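LD10117p (Drosophila melanogaster, PDB 5HJQ) acts through its TBC domain as a GTPase-activating protein for Rab35, controlling synaptic vesicle protein turnover, and binds phosphoinositides through the same domain. Local coordinates at residues A114-W117 with P118-G122. Numbering follows the deposited sequence.
Sequences AQLW and PMLCG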
loop_
_atom_site.group_PDB
_atom_site.type_symbol
_atom_site.label_atom_id
_atom_site.label_comp_id
_atom_site.label_asym_id
_atom_site.label_seq_id
_atom_site.Cartn_x
_atom_site.Cartn_y
_atom_site.Cartn_z
ATOM N N ALA A 114 -13.029 -11.368 -1.926
ATOM C CA ALA A 114 -13.382 -11.994 -0.658
ATOM C C ALA A 114 -12.651 -13.325 -0.504
ATOM O O ALA A 114 -12.352 -13.760 0.609
ATOM C CB ALA A 114 -14.884 -12.195 -0.560
ATOM N N GLN A 115 -12.353 -13.960 -1.634
ATOM C CA GLN A 115 -11.620 -15.218 -1.638
ATOM C C GLN A 115 -10.168 -15.062 -2.094
ATOM O O GLN A 115 -9.276 -15.715 -1.557
ATOM C CB GLN A 115 -12.329 -16.242 -2.529
ATOM C CG GLN A 115 -13.596 -16.833 -1.923
ATOM C CD GLN A 115 -14.210 -17.906 -2.800
ATOM O OE1 GLN A 115 -14.018 -19.101 -2.565
ATOM N NE2 GLN A 115 -14.954 -17.486 -3.817
ATOM N N LEU A 116 -9.938 -14.212 -3.092
ATOM C CA LEU A 116 -8.606 -14.063 -3.680
ATOM C C LEU A 116 -7.583 -13.527 -2.682
ATOM O O LEU A 116 -6.496 -14.086 -2.538
ATOM C CB LEU A 116 -8.660 -13.145 -4.905
ATOM C CG LEU A 116 -7.338 -12.858 -5.623
ATOM C CD1 LEU A 116 -6.603 -14.148 -5.957
ATOM C CD2 LEU A 116 -7.584 -12.039 -6.883
ATOM N N TRP A 117 -7.936 -12.450 -1.990
ATOM C CA TRP A 117 -6.991 -11.780 -1.097
ATOM C C TRP A 117 -6.588 -12.583 0.149
ATOM O O TRP A 117 -5.408 -12.590 0.505
ATOM C CB TRP A 117 -7.544 -10.418 -0.673
ATOM C CG TRP A 117 -7.396 -9.367 -1.729
ATOM C CD1 TRP A 117 -6.963 -9.547 -3.009
ATOM C CD2 TRP A 117 -7.664 -7.969 -1.587
ATOM N NE1 TRP A 117 -6.948 -8.344 -3.677
ATOM C CE2 TRP A 117 -7.375 -7.361 -2.825
ATOM C CE3 TRP A 117 -8.125 -7.173 -0.536
ATOM C CZ2 TRP A 117 -7.536 -5.995 -3.042
ATOM C CZ3 TRP A 117 -8.275 -5.817 -0.750
ATOM C CH2 TRP A 117 -7.986 -5.241 -1.994
ATOM N N PRO A 118 -7.547 -13.253 0.826
ATOM C CA PRO A 118 -7.094 -14.045 1.979
ATOM C C PRO A 118 -6.116 -15.157 1.603
ATOM O O PRO A 118 -5.276 -15.541 2.418
ATOM C CB PRO A 118 -8.393 -14.637 2.528
ATOM C CG PRO A 118 -9.433 -13.664 2.130
ATOM C CD PRO A 118 -9.019 -13.174 0.773
ATOM N N MET A 119 -6.224 -15.659 0.378
ATOM C CA MET A 119 -5.317 -16.691 -0.100
ATOM C C MET A 119 -3.931 -16.129 -0.418
ATOM O O MET A 119 -2.913 -16.702 -0.021
ATOM C CB MET A 119 -5.893 -17.373 -1.338
ATOM C CG MET A 119 -4.980 -18.430 -1.924
ATOM S SD MET A 119 -5.689 -19.258 -3.361
ATOM C CE MET A 119 -5.839 -17.892 -4.511
ATOM N N LEU A 120 -3.899 -15.015 -1.147
ATOM C CA LEU A 120 -2.636 -14.372 -1.513
ATOM C C LEU A 120 -1.805 -14.027 -0.280
ATOM O O LEU A 120 -0.609 -14.307 -0.233
ATOM C CB LEU A 120 -2.885 -13.108 -2.340
ATOM C CG LEU A 120 -3.559 -13.282 -3.703
ATOM C CD1 LEU A 120 -3.753 -11.933 -4.378
ATOM C CD2 LEU A 120 -2.744 -14.214 -4.584
ATOM N N CYS A 121 -2.448 -13.436 0.720
ATOM C CA CYS A 121 -1.764 -13.088 1.959
ATOM C C CYS A 121 -1.324 -14.328 2.724
ATOM O O CYS A 121 -0.276 -14.328 3.369
ATOM C CB CYS A 121 -2.662 -12.223 2.844
ATOM S SG CYS A 121 -3.015 -10.575 2.172
ATOM N N GLY A 122 -2.123 -15.385 2.641
ATOM C CA GLY A 122 -1.844 -16.604 3.378
ATOM C C GLY A 122 -0.643 -17.382 2.870
ATOM O O GLY A 122 -0.049 -18.169 3.607
#
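The indole of Trp117 meets Leu120 obliquely, its CD1 lying 4.2 Å from Leu120 CD1, while Phe295 and Phe207 form edge-to-face pairs with the ring and Asp292 accepts a hydrogen bond from NE1. With CG anti to the carbonyl carbon (chi1 -78°), the indole swings off the helix toward helix 284-297. The puckered ring of Pro118 sits back along the helix: its CD is 3.4 Å from Trp117 CB, and its CG rests 3.3 Å from Ala114 O, the carbonyl a backbone N-H would normally have met. Helix 113-122 is therefore kinked here. Leu116 O takes a nearly straight bond from Leu120 N (3.1 Å, 165°) and a weak one from Met119 N; Cys121 N reaches Trp117 O at 3.1 Å. On the same turn Leu116 CD1 touches Leu120 CG at 3.9 Å and the Met119 methyl CE at 4.1 Å. An alanine in place of Leu120 would remove the isobutyl end that touches both Leu116 and the indole, and is likely to leave Leu116 CD1 and the indole CD1 without this neighbour. The chemistry is thus that of an apolar helix face packed into the TBC domain, with the buried indole N-H satisfied by a carboxylate.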